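Local coordinates for protein WipB (Legionella pneumophila, PDB 5NNY) that acts as a translocated Ser/Thr phosphatase that targets the host lysosomal nutrient-sensing machinery, with this chain forming its phosphatase domain, at residues A39-L44 with D105-K110; P45-D50 with E69-Q74; Y195-D200 with E231-L236; A221-V226 with E279-T284; M265-G268 with H273-S276. All coordinates share one frame; numbering follows the deposited sequence.

Overall arrangement
Contacts 1 and 2 are buried and touch, with centres 8 Å apart. Contact 1 sets the end of helix 32-42 on helix 105-117 through purely hydrocarbon and aromatic atoms; contact 2 sets the loop after helix 32-42 on helix 64-79 and adds a carboxylate. Contacts 4 and 5 form a second pair, 13 Å apart between centres. Contact 4, buried, packs helix 280-286 on helix 214-224; contact 5, partly buried and water-bridged, holds helix 262-270 and the loop leading into helix 280-286. The Arg267-Glu279 salt bridge and Leu274 packing on helix 280-286 join them. Contact 3, partly buried and apolar, joins a strand end to a helix start, across the chain's centre from contact 1.

Contact 1. Residues A39-L44 with D105-K110; sequences AEIYTL and DYFILK
The last turn of helix 32-42, which sets Ile41 and Tyr42 against Phe107, closes on the carbonyl oxygen Ala39 O, and this atom is gripped twice by one residue. Thr43 N donates to Ala39 O over 3.0 Å, and Thr43 OG1 donates to the same oxygen at an equal length. The two donors come from opposite faces of the carbonyl plane, the hydroxyl tilted 30° out of it, where Thr43 leaves helical geometry.

Across the contact everything is apolar and converges on one ring. Tyr42 has its CG anti to the backbone N (chi1 -169°), which swings the ring off the helix and brings its CD1 edge to 3.7 Å from Phe107 CD2. Phe107 CD2 lies near the plane of the tyrosine ring, at its edge, whereas Tyr42 CD1 stands obliquely to the phenylalanine ring. Further round the same ring, the branch methyl Ile41 CG2 rests 3.9 Å from Phe107 CZ.

Second-shell groups flank both aromatics. The Tyr42 hydroxyl is hydrogen-bonded to Val103 N, just before helix 105-117, which ties the tyrosine to the element it packs on. Phe107 also meets the ring of Tyr75 from helix 64-79, with planes at about 30°, and its backbone oxygen bonds to Tyr75 OH. Helix 105-117 links the adjacent parallel strands 90-93 and 121-125, so this is helix packing against the crossover helix of a beta-alpha-beta unit in the phosphoesterase fold.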
# COMPACT_ATOMS: atom_id res chain seq x y z
N ALA A 39 14.11 -15.94 4.10
CA ALA A 39 13.36 -16.75 3.15
C ALA A 39 12.80 -18.01 3.82
O ALA A 39 11.67 -18.42 3.52
CB ALA A 39 14.24 -17.14 1.96
N GLU A 40 13.58 -18.63 4.71
CA GLU A 40 13.11 -19.80 5.46
C GLU A 40 11.88 -19.47 6.30
O GLU A 40 10.91 -20.25 6.34
CB GLU A 40 14.21 -20.33 6.38
CG GLU A 40 13.85 -21.71 6.97
CD GLU A 40 14.99 -22.37 7.69
OE1 GLU A 40 16.15 -21.89 7.57
OE2 GLU A 40 14.71 -23.37 8.39
N ILE A 41 11.92 -18.36 7.05
CA ILE A 41 10.76 -17.98 7.85
C ILE A 41 9.58 -17.69 6.93
O ILE A 41 8.45 -18.13 7.19
CB ILE A 41 11.10 -16.76 8.73
CG1 ILE A 41 12.00 -17.18 9.91
CG2 ILE A 41 9.82 -16.08 9.24
CD1 ILE A 41 12.58 -16.01 10.72
N TYR A 42 9.83 -16.97 5.83
CA TYR A 42 8.74 -16.60 4.93
C TYR A 42 8.04 -17.82 4.35
O TYR A 42 6.83 -17.78 4.10
CB TYR A 42 9.26 -15.68 3.79
CG TYR A 42 8.07 -15.12 3.06
CD1 TYR A 42 7.27 -14.15 3.66
CD2 TYR A 42 7.66 -15.63 1.82
CE1 TYR A 42 6.11 -13.67 3.04
CE2 TYR A 42 6.51 -15.15 1.19
CZ TYR A 42 5.74 -14.18 1.81
OH TYR A 42 4.59 -13.70 1.20
N THR A 43 8.76 -18.93 4.15
CA THR A 43 8.16 -20.11 3.53
C THR A 43 7.98 -21.26 4.51
O THR A 43 7.86 -22.41 4.10
CB THR A 43 8.95 -20.56 2.30
OG1 THR A 43 10.30 -20.91 2.66
CG2 THR A 43 9.00 -19.44 1.28
N LEU A 44 7.95 -20.96 5.81
CA LEU A 44 7.66 -21.98 6.81
C LEU A 44 6.33 -22.65 6.48
O LEU A 44 5.32 -21.96 6.32
CB LEU A 44 7.59 -21.37 8.21
CG LEU A 44 8.88 -21.06 8.97
CD1 LEU A 44 8.61 -20.24 10.23
CD2 LEU A 44 9.56 -22.36 9.33
N ASP A 105 0.76 -9.72 7.05
CA ASP A 105 1.06 -8.30 6.85
C ASP A 105 2.11 -7.79 7.83
O ASP A 105 2.76 -6.79 7.53
CB ASP A 105 -0.19 -7.45 6.98
CG ASP A 105 -1.03 -7.46 5.72
OD1 ASP A 105 -0.46 -7.80 4.65
OD2 ASP A 105 -2.26 -7.16 5.81
N TYR A 106 2.28 -8.45 8.97
CA TYR A 106 3.31 -8.05 9.92
C TYR A 106 4.67 -7.94 9.27
O TYR A 106 5.46 -7.06 9.61
CB TYR A 106 3.37 -9.05 11.08
CG TYR A 106 4.22 -8.59 12.23
CD1 TYR A 106 3.73 -7.66 13.13
CD2 TYR A 106 5.53 -9.07 12.41
CE1 TYR A 106 4.51 -7.22 14.20
CE2 TYR A 106 6.32 -8.63 13.48
CZ TYR A 106 5.79 -7.72 14.37
OH TYR A 106 6.54 -7.28 15.43
N PHE A 107 4.98 -8.83 8.31
CA PHE A 107 6.32 -8.89 7.74
C PHE A 107 6.66 -7.61 6.98
O PHE A 107 7.72 -7.02 7.18
CB PHE A 107 6.47 -10.11 6.83
CG PHE A 107 6.49 -11.44 7.57
CD1 PHE A 107 6.83 -11.53 8.92
CD2 PHE A 107 6.24 -12.61 6.87
CE1 PHE A 107 6.89 -12.77 9.56
CE2 PHE A 107 6.31 -13.85 7.49
CZ PHE A 107 6.64 -13.93 8.85
N ILE A 108 5.74 -7.16 6.13
CA ILE A 108 5.99 -5.96 5.33
C ILE A 108 5.85 -4.72 6.20
O ILE A 108 6.55 -3.73 5.98
CB ILE A 108 5.07 -5.94 4.09
CG1 ILE A 108 5.65 -6.87 3.03
CG2 ILE A 108 4.89 -4.52 3.54
CD1 ILE A 108 5.06 -6.79 1.67
N LEU A 109 5.00 -4.77 7.23
CA LEU A 109 4.89 -3.62 8.13
C LEU A 109 6.21 -3.34 8.84
O LEU A 109 6.60 -2.18 9.01
CB LEU A 109 3.77 -3.84 9.14
CG LEU A 109 2.33 -3.73 8.64
CD1 LEU A 109 1.33 -4.10 9.75
CD2 LEU A 109 2.07 -2.31 8.13
N LYS A 110 6.90 -4.40 9.27
CA LYS A 110 8.19 -4.23 9.93
C LYS A 110 9.24 -3.73 8.96
O LYS A 110 10.14 -2.98 9.34
CB LYS A 110 8.65 -5.53 10.57
CG LYS A 110 7.85 -5.95 11.80
CD LYS A 110 7.71 -4.81 12.80
CE LYS A 110 8.75 -4.89 13.92
NZ LYS A 110 8.75 -3.65 14.78

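Contact 2. Residues P45-D50 with E69-Q74; sequences PELQAD and EEIKKQ
Ile71 CD1 is the point on which this contact turns: Leu47 and Glu46 both reach it. It lies 3.8 Å from Leu47 CD2 and 4.0 Å from Leu47 CD1, so the terminal methyl is set against both arms of the leucine fork, and the two side chains meet tip to tip. Glu46 comes from the other segment in the opposite direction to Ile71, its OE1 standing 3.4 Å from Ile71 CD1. That approach is a packing contact between an oxygen and a methyl.

The glutamate's polar grip lies outside the two segments, where OE2 forms a salt bridge with Arg67, one turn before Ile71 on helix 64-79. Its CG occupies the position between backbone N and carbonyl carbon (chi1 58°), and the chain beyond is extended, which carries the carboxylate as far as the helix.

Further out, a short 3-10 turn presents Glu46 and Leu47 side by side, closed by Gln48 N donating to Pro45 O at 3.1 Å. Gln48 NE2 in turn bonds to Tyr42 O and Leu44 O, fastening that turn to the end of helix 32-42. Leu47 also packs on Val58, Val103 and Phe107, while Ile71 packs on Ile41 and Leu44. The outcome is a 3-10 turn in an interhelical connection, folded back onto the flank of helix 64-79, whose residues 69-74 fall in a predicted coiled coil.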
# COMPACT_ATOMS: atom_id res chain seq x y z
N PRO A 45 6.28 -23.98 6.38
CA PRO A 45 5.00 -24.65 6.10
C PRO A 45 3.88 -24.24 7.03
O PRO A 45 2.74 -24.09 6.58
CB PRO A 45 5.35 -26.13 6.24
CG PRO A 45 6.80 -26.19 5.80
CD PRO A 45 7.43 -24.90 6.26
N GLU A 46 4.16 -24.05 8.33
CA GLU A 46 3.08 -23.74 9.26
C GLU A 46 2.46 -22.38 8.99
O GLU A 46 1.36 -22.12 9.49
CB GLU A 46 3.60 -23.80 10.70
CG GLU A 46 4.76 -22.87 10.96
CD GLU A 46 5.15 -22.81 12.44
OE1 GLU A 46 6.29 -22.37 12.73
OE2 GLU A 46 4.32 -23.20 13.28
N LEU A 47 3.09 -21.53 8.17
CA LEU A 47 2.54 -20.22 7.82
C LEU A 47 1.86 -20.19 6.45
O LEU A 47 1.40 -19.11 6.05
CB LEU A 47 3.64 -19.15 7.84
CG LEU A 47 4.33 -18.85 9.18
CD1 LEU A 47 5.42 -17.77 8.97
CD2 LEU A 47 3.32 -18.36 10.18
N GLN A 48 1.79 -21.30 5.73
CA GLN A 48 1.29 -21.31 4.36
C GLN A 48 -0.21 -21.63 4.34
O GLN A 48 -0.64 -22.69 4.82
CB GLN A 48 2.06 -22.30 3.49
CG GLN A 48 3.58 -22.12 3.52
CD GLN A 48 4.00 -20.69 3.27
OE1 GLN A 48 3.67 -20.11 2.23
NE2 GLN A 48 4.74 -20.10 4.23
N ALA A 49 -1.00 -20.73 3.77
CA ALA A 49 -2.40 -21.04 3.55
C ALA A 49 -2.54 -21.99 2.36
O ALA A 49 -1.64 -22.12 1.53
CB ALA A 49 -3.21 -19.76 3.32
N ASP A 50 -3.69 -22.66 2.28
CA ASP A 50 -3.97 -23.60 1.19
C ASP A 50 -2.90 -24.68 1.08
O ASP A 50 -2.60 -25.15 -0.02
CB ASP A 50 -4.10 -22.86 -0.15
CG ASP A 50 -5.13 -21.75 -0.10
OD1 ASP A 50 -6.21 -21.96 0.48
OD2 ASP A 50 -4.85 -20.66 -0.65
N GLU A 69 4.92 -16.51 18.44
CA GLU A 69 5.89 -15.73 19.20
C GLU A 69 7.32 -16.05 18.78
O GLU A 69 8.15 -15.15 18.63
CB GLU A 69 5.74 -15.99 20.71
CG GLU A 69 4.38 -15.61 21.32
CD GLU A 69 4.29 -14.16 21.76
OE1 GLU A 69 5.14 -13.34 21.37
OE2 GLU A 69 3.34 -13.84 22.53
N GLU A 70 7.63 -17.34 18.59
CA GLU A 70 9.00 -17.70 18.21
C GLU A 70 9.34 -17.18 16.81
O GLU A 70 10.46 -16.71 16.58
CB GLU A 70 9.20 -19.21 18.28
CG GLU A 70 8.63 -19.88 19.55
CD GLU A 70 9.20 -19.37 20.88
OE1 GLU A 70 9.40 -18.15 21.05
OE2 GLU A 70 9.44 -20.20 21.78
N ILE A 71 8.38 -17.25 15.88
CA ILE A 71 8.60 -16.69 14.55
C ILE A 71 8.82 -15.18 14.64
O ILE A 71 9.73 -14.62 14.02
CB ILE A 71 7.40 -17.01 13.63
CG1 ILE A 71 7.40 -18.49 13.23
CG2 ILE A 71 7.36 -16.05 12.41
CD1 ILE A 71 6.00 -19.02 12.75
N LYS A 72 7.97 -14.51 15.43
CA LYS A 72 7.99 -13.06 15.51
C LYS A 72 9.31 -12.55 16.08
O LYS A 72 9.90 -11.60 15.55
CB LYS A 72 6.82 -12.58 16.37
CG LYS A 72 6.79 -11.07 16.63
CD LYS A 72 5.63 -10.75 17.57
CE LYS A 72 5.76 -9.39 18.22
NZ LYS A 72 4.72 -9.16 19.27
N LYS A 73 9.78 -13.15 17.16
CA LYS A 73 11.02 -12.64 17.74
C LYS A 73 12.19 -12.84 16.79
O LYS A 73 13.03 -11.95 16.65
CB LYS A 73 11.28 -13.28 19.11
CG LYS A 73 11.75 -14.71 19.07
CD LYS A 73 11.42 -15.44 20.37
CE LYS A 73 12.06 -14.79 21.58
NZ LYS A 73 12.10 -15.73 22.73
N GLN A 74 12.25 -13.97 16.07
CA GLN A 74 13.36 -14.16 15.16
C GLN A 74 13.22 -13.26 13.94
O GLN A 74 14.22 -12.72 13.44
CB GLN A 74 13.51 -15.63 14.72
CG GLN A 74 14.83 -15.75 13.92
CD GLN A 74 15.18 -17.12 13.37
OE1 GLN A 74 14.38 -18.05 13.37
NE2 GLN A 74 16.40 -17.24 12.89

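Contact 3. Residues Y195-D200 with E231-L236; sequences YSLDPD and ESAVDL
Apolar packing carries the contact, and Leu197 divides its two methyls between consecutive residues, Ala233 and Val234. Leu197 CD1 lies 3.6 Å from Ala233 CB and also sits against that residue's carbonyl group, with Ala233 O at 3.5 Å. The other methyl, Leu197 CD2, is 4.0 Å from Val234 CG2. With CG anti to the backbone N (chi1 173°), the fork of Leu197 is carried over the first turn of helix 233-253. Pro199 adds a flank on the more exposed side, its CB 3.8 Å from the same Val234 CG2, so this one methyl is shared by a leucine and a proline.

Polar bonds gather at the helix start, one within it and two to neighbouring loops. Ser232 is the N-cap: its OG accepts from Asp235 N at 3.0 Å, with an N-H...O angle of 154°. Ala233 N is hydrogen-bonded to Asn202 OD1, tying the helix start to the turn between strands 190-198 and 203-208. Asp235 OD2 is bonded to Ser229 OG, a link back to the loop leading into the helix.

A serine-capped helix start thus packs on the tip of an antiparallel beta hairpin, as part of the helical cover over the mixed sheet of this calcineurin-like phosphoesterase fold.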
# COMPACT_ATOMS: atom_id res chain seq x y z
N TYR A 195 4.12 11.34 -9.22
CA TYR A 195 4.68 11.72 -10.51
C TYR A 195 6.20 11.82 -10.45
O TYR A 195 6.81 11.99 -9.39
CB TYR A 195 4.08 13.04 -11.01
CG TYR A 195 4.40 14.21 -10.11
CD1 TYR A 195 5.62 14.86 -10.19
CD2 TYR A 195 3.47 14.65 -9.16
CE1 TYR A 195 5.93 15.90 -9.35
CE2 TYR A 195 3.76 15.69 -8.32
CZ TYR A 195 4.99 16.32 -8.43
OH TYR A 195 5.27 17.36 -7.58
N SER A 196 6.80 11.72 -11.64
CA SER A 196 8.18 12.11 -11.87
C SER A 196 8.16 13.19 -12.95
O SER A 196 7.54 12.99 -14.00
CB SER A 196 9.04 10.93 -12.33
OG SER A 196 10.35 11.37 -12.65
N LEU A 197 8.78 14.33 -12.67
CA LEU A 197 8.62 15.50 -13.52
C LEU A 197 9.96 15.91 -14.13
O LEU A 197 10.98 15.91 -13.45
CB LEU A 197 8.01 16.66 -12.71
CG LEU A 197 7.89 18.05 -13.32
CD1 LEU A 197 6.79 18.11 -14.38
CD2 LEU A 197 7.65 19.06 -12.22
N ASP A 198 9.92 16.26 -15.42
CA ASP A 198 11.08 16.78 -16.15
C ASP A 198 10.68 18.17 -16.62
O ASP A 198 10.12 18.32 -17.72
CB ASP A 198 11.46 15.86 -17.31
CG ASP A 198 12.70 16.32 -18.05
OD1 ASP A 198 13.11 17.49 -17.88
OD2 ASP A 198 13.26 15.50 -18.81
N PRO A 199 10.93 19.21 -15.83
CA PRO A 199 10.44 20.55 -16.20
C PRO A 199 11.02 21.06 -17.52
O PRO A 199 10.31 21.73 -18.27
CB PRO A 199 10.87 21.43 -15.02
CG PRO A 199 11.20 20.48 -13.91
CD PRO A 199 11.69 19.23 -14.56
N ASP A 200 12.29 20.76 -17.81
CA ASP A 200 12.91 21.29 -19.03
C ASP A 200 12.24 20.72 -20.28
O ASP A 200 12.10 21.41 -21.29
CB ASP A 200 14.40 20.98 -19.05
CG ASP A 200 15.21 21.91 -18.15
OD1 ASP A 200 14.61 22.80 -17.50
OD2 ASP A 200 16.46 21.76 -18.11
N GLU A 231 -1.93 23.46 -17.42
CA GLU A 231 -1.35 24.35 -18.42
C GLU A 231 0.05 23.93 -18.83
O GLU A 231 0.55 24.43 -19.85
CB GLU A 231 -1.35 25.79 -17.90
CG GLU A 231 -2.74 26.40 -17.84
CD GLU A 231 -3.52 26.14 -19.12
OE1 GLU A 231 -3.12 26.67 -20.18
OE2 GLU A 231 -4.53 25.39 -19.08
N SER A 232 0.67 23.02 -18.09
CA SER A 232 2.02 22.52 -18.35
C SER A 232 2.22 21.30 -17.47
O SER A 232 1.42 21.03 -16.57
CB SER A 232 3.08 23.59 -18.06
OG SER A 232 3.17 23.86 -16.67
N ALA A 233 3.32 20.58 -17.73
CA ALA A 233 3.67 19.45 -16.86
C ALA A 233 3.94 19.92 -15.44
O ALA A 233 3.52 19.26 -14.47
CB ALA A 233 4.90 18.72 -17.40
N VAL A 234 4.64 21.05 -15.28
CA VAL A 234 4.88 21.64 -13.97
C VAL A 234 3.56 21.99 -13.29
O VAL A 234 3.39 21.77 -12.08
CB VAL A 234 5.79 22.88 -14.10
CG1 VAL A 234 5.62 23.80 -12.91
CG2 VAL A 234 7.26 22.45 -14.21
N ASP A 235 2.60 22.54 -14.04
CA ASP A 235 1.32 22.90 -13.44
C ASP A 235 0.55 21.66 -12.98
O ASP A 235 -0.09 21.68 -11.92
CB ASP A 235 0.48 23.71 -14.42
CG ASP A 235 0.38 25.17 -14.02
OD1 ASP A 235 1.13 25.58 -13.10
OD2 ASP A 235 -0.43 25.91 -14.62
N LEU A 236 0.59 20.59 -13.77
CA LEU A 236 -0.10 19.37 -13.37
C LEU A 236 0.53 18.79 -12.11
O LEU A 236 -0.18 18.32 -11.21
CB LEU A 236 -0.05 18.35 -14.51
CG LEU A 236 -0.94 17.12 -14.31
CD1 LEU A 236 -2.42 17.49 -14.32
CD2 LEU A 236 -0.63 16.04 -15.34

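Contact 4. Residues A221-V226 with E279-T284; sequences ARKFKV and EVVAAT
Lys223 and Val280 make the close half of this contact. Lys223 CB is 3.6 Å from Val280 CG1, and CG follows at 4.1 Å from the same methyl, so the lysine uses the aliphatic base of its chain as the two side chains slide past each other in opposite directions. Val280 CG1 takes the place between its own backbone N and carbonyl carbon (chi1 69°), which aims that methyl at the helix opposite.

Beyond this pair the fit is slacker. Lys223 CE and Phe224 CE2 each come no nearer than 4.4 Å to Val281 CG2, and the methyl lies obliquely to the phenylalanine ring. The lysine chain bends at chi2 (90°) and runs on until NZ is hydrogen-bonded to Asp278 O, just ahead of the N-cap residue Glu279. Its charged end is thereby fixed at the start of helix 280-286; Lys223 as a whole is partly exposed, although its CB and CG are packed on Val280.

Val280 O accepts from Thr284 OG1 at 2.9 Å, and Thr284 N donates to it from the other face of its plane. Lys225, the first residue to leave helical geometry after helix 214-224, has positive phi; Val226 N reaches back to Ala221 O over 3.0 Å, and Lys225 N to Arg222 O over 3.2 Å. The contact therefore sets a helix C-terminus ended by a Schellman motif against the first turn of another helix.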
# COMPACT_ATOMS: atom_id res chain seq x y z
N ALA A 221 -9.07 16.68 -7.94
CA ALA A 221 -8.95 18.08 -7.53
C ALA A 221 -10.29 18.64 -7.09
O ALA A 221 -10.38 19.35 -6.08
CB ALA A 221 -8.36 18.90 -8.67
N ARG A 222 -11.36 18.32 -7.83
CA ARG A 222 -12.70 18.75 -7.44
C ARG A 222 -13.13 18.14 -6.10
O ARG A 222 -13.66 18.84 -5.24
CB ARG A 222 -13.71 18.39 -8.53
CG ARG A 222 -15.15 18.71 -8.16
CD ARG A 222 -16.13 18.45 -9.29
NE ARG A 222 -16.28 19.60 -10.18
CZ ARG A 222 -16.05 19.56 -11.48
NH1 ARG A 222 -16.21 20.66 -12.21
NH2 ARG A 222 -15.67 18.43 -12.06
N LYS A 223 -12.90 16.84 -5.93
CA LYS A 223 -13.28 16.17 -4.68
C LYS A 223 -12.60 16.79 -3.47
O LYS A 223 -13.23 16.98 -2.42
CB LYS A 223 -12.95 14.68 -4.78
CG LYS A 223 -13.11 13.89 -3.48
CD LYS A 223 -14.50 13.34 -3.36
CE LYS A 223 -14.58 12.22 -2.33
NZ LYS A 223 -15.99 11.75 -2.21
N PHE A 224 -11.32 17.14 -3.59
CA PHE A 224 -10.55 17.72 -2.50
C PHE A 224 -10.57 19.24 -2.47
O PHE A 224 -9.92 19.84 -1.60
CB PHE A 224 -9.11 17.21 -2.56
CG PHE A 224 -8.99 15.77 -2.18
CD1 PHE A 224 -9.15 15.39 -0.86
CD2 PHE A 224 -8.75 14.80 -3.14
CE1 PHE A 224 -9.05 14.05 -0.49
CE2 PHE A 224 -8.66 13.47 -2.78
CZ PHE A 224 -8.80 13.09 -1.45
N LYS A 225 -11.31 19.87 -3.39
CA LYS A 225 -11.55 21.32 -3.39
C LYS A 225 -10.25 22.10 -3.57
O LYS A 225 -9.95 23.04 -2.82
CB LYS A 225 -12.28 21.75 -2.10
CG LYS A 225 -13.64 21.08 -1.91
CD LYS A 225 -14.33 21.51 -0.61
CE LYS A 225 -14.86 22.94 -0.68
NZ LYS A 225 -15.58 23.32 0.56
N VAL A 226 -9.47 21.71 -4.56
CA VAL A 226 -8.23 22.40 -4.91
C VAL A 226 -8.31 22.74 -6.39
O VAL A 226 -9.01 22.07 -7.16
CB VAL A 226 -6.98 21.56 -4.58
CG1 VAL A 226 -6.83 21.39 -3.08
CG2 VAL A 226 -7.04 20.20 -5.28
N GLU A 279 -17.52 9.57 -6.36
CA GLU A 279 -16.94 8.25 -6.51
C GLU A 279 -15.51 8.28 -7.04
O GLU A 279 -14.95 7.22 -7.35
CB GLU A 279 -17.81 7.41 -7.45
CG GLU A 279 -19.28 7.33 -7.04
CD GLU A 279 -20.15 6.53 -8.02
OE1 GLU A 279 -20.87 5.62 -7.56
OE2 GLU A 279 -20.11 6.81 -9.24
N VAL A 280 -14.91 9.46 -7.17
CA VAL A 280 -13.68 9.59 -7.95
C VAL A 280 -12.51 8.88 -7.26
O VAL A 280 -11.62 8.33 -7.92
CB VAL A 280 -13.36 11.07 -8.24
CG1 VAL A 280 -12.95 11.82 -6.97
CG2 VAL A 280 -12.27 11.16 -9.31
N VAL A 281 -12.51 8.82 -5.92
CA VAL A 281 -11.46 8.05 -5.25
C VAL A 281 -11.64 6.56 -5.54
O VAL A 281 -10.69 5.86 -5.90
CB VAL A 281 -11.44 8.34 -3.73
CG1 VAL A 281 -10.44 7.43 -3.02
CG2 VAL A 281 -11.05 9.79 -3.46
N ALA A 282 -12.87 6.06 -5.44
CA ALA A 282 -13.12 4.67 -5.83
C ALA A 282 -12.73 4.43 -7.29
O ALA A 282 -12.06 3.44 -7.62
CB ALA A 282 -14.59 4.30 -5.58
N ALA A 283 -13.12 5.35 -8.17
CA ALA A 283 -12.79 5.21 -9.59
C ALA A 283 -11.28 5.17 -9.80
O ALA A 283 -10.77 4.40 -10.63
CB ALA A 283 -13.42 6.36 -10.37
N THR A 284 -10.53 5.94 -9.02
CA THR A 284 -9.08 5.97 -9.19
C THR A 284 -8.42 4.68 -8.69
O THR A 284 -7.60 4.08 -9.39
CB THR A 284 -8.50 7.20 -8.47
OG1 THR A 284 -9.00 8.39 -9.09
CG2 THR A 284 -6.97 7.21 -8.55

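Contact 5. Residues M265-G268 with H273-S276; sequences MYRG and HLNS
With Leu274 CG beside its backbone N (chi1 -60°) and the Arg267 chain bent at chi3 (-75°), the branch of the leucine and the guanidinium group are brought to the same place. Leu274 CD2 stands 3.3 Å from Arg267 NH2, oblique to the guanidinium plane, and 4.2 Å from Arg267 CB; the methyl is thus tucked into the bend of the arginine chain. On the other arm of the fork, Leu274 CD1 lies 4.0 Å from Gly268 CA, against the helix backbone.

Polar contact between the segments runs through water. Arg267 NH2 and His273 O are 4.2 Å apart, too far for a direct bond, and one water spans them. It accepts from Arg267 NH2 at 2.8 Å, in the plane of the guanidinium group and at its edge, and donates to His273 O over the same length. The carbonyl itself lies near that plane.

The other terminal nitrogen, NH1, is paired outside the two segments. Arg267 NH1 forms salt bridges with Glu279 OE1 and with Asp263 OD2, and these salt bridges and the water together restrain the orientation of the flat group.

Leu274 also packs on Ala282 and Ala283 and shares backbone hydrogen bonding with Glu289, while Gly268 O is bonded to Arg288 NE. Leu274 therefore reaches between helix 262-270 and helix 280-286, and its loop, 273-276, leads on into the latter.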
# COMPACT_ATOMS: atom_id res chain seq x y z
N MET A 265 -17.33 0.50 -3.69
CA MET A 265 -16.27 -0.50 -3.80
C MET A 265 -16.81 -1.82 -4.35
O MET A 265 -16.10 -2.53 -5.09
CB MET A 265 -15.60 -0.70 -2.42
CG MET A 265 -15.05 0.60 -1.86
SD MET A 265 -13.89 1.38 -3.01
CE MET A 265 -12.36 0.56 -2.55
N TYR A 266 -18.05 -2.18 -4.02
CA TYR A 266 -18.64 -3.36 -4.65
C TYR A 266 -18.76 -3.15 -6.16
O TYR A 266 -18.41 -4.03 -6.96
CB TYR A 266 -20.02 -3.66 -4.07
CG TYR A 266 -20.00 -4.27 -2.68
CD1 TYR A 266 -19.62 -5.60 -2.49
CD2 TYR A 266 -20.42 -3.53 -1.57
CE1 TYR A 266 -19.61 -6.17 -1.23
CE2 TYR A 266 -20.42 -4.11 -0.28
CZ TYR A 266 -20.01 -5.43 -0.13
OH TYR A 266 -20.01 -6.02 1.11
N ARG A 267 -19.27 -1.99 -6.57
CA ARG A 267 -19.41 -1.73 -8.00
C ARG A 267 -18.05 -1.57 -8.64
O ARG A 267 -17.85 -1.95 -9.81
CB ARG A 267 -20.28 -0.49 -8.23
CG ARG A 267 -21.77 -0.74 -7.96
CD ARG A 267 -22.60 0.51 -8.18
NE ARG A 267 -22.46 1.48 -7.11
CZ ARG A 267 -21.90 2.69 -7.24
NH1 ARG A 267 -21.84 3.49 -6.19
NH2 ARG A 267 -21.42 3.09 -8.40
N GLY A 268 -17.09 -1.01 -7.90
CA GLY A 268 -15.72 -0.97 -8.40
C GLY A 268 -15.18 -2.36 -8.65
O GLY A 268 -14.66 -2.65 -9.73
N HIS A 273 -18.78 1.32 -14.22
CA HIS A 273 -18.47 2.74 -14.25
C HIS A 273 -18.68 3.38 -12.88
O HIS A 273 -19.59 3.03 -12.14
CB HIS A 273 -19.37 3.47 -15.25
CG HIS A 273 -19.28 2.95 -16.65
ND1 HIS A 273 -20.18 3.30 -17.63
CD2 HIS A 273 -18.40 2.10 -17.23
CE1 HIS A 273 -19.86 2.69 -18.76
NE2 HIS A 273 -18.78 1.96 -18.54
N LEU A 274 -17.83 4.36 -12.57
CA LEU A 274 -17.96 5.15 -11.35
C LEU A 274 -17.91 6.63 -11.75
O LEU A 274 -16.95 7.33 -11.46
CB LEU A 274 -16.86 4.80 -10.35
CG LEU A 274 -16.89 3.34 -9.92
CD1 LEU A 274 -15.66 3.00 -9.09
CD2 LEU A 274 -18.17 3.02 -9.14
N ASN A 275 -18.98 7.08 -12.41
CA ASN A 275 -18.96 8.38 -13.08
C ASN A 275 -19.34 9.55 -12.19
O ASN A 275 -19.07 10.70 -12.56
CB ASN A 275 -19.90 8.36 -14.30
CG ASN A 275 -19.32 7.60 -15.47
OD1 ASN A 275 -18.12 7.65 -15.72
ND2 ASN A 275 -20.16 6.89 -16.19
N SER A 276 -19.94 9.30 -11.03
CA SER A 276 -20.37 10.37 -10.14
C SER A 276 -19.16 10.99 -9.44
O SER A 276 -18.21 10.30 -9.08
CB SER A 276 -21.37 9.85 -9.11
OG SER A 276 -22.05 10.91 -8.47
O HOH W 1 -21.86 1.96 -10.96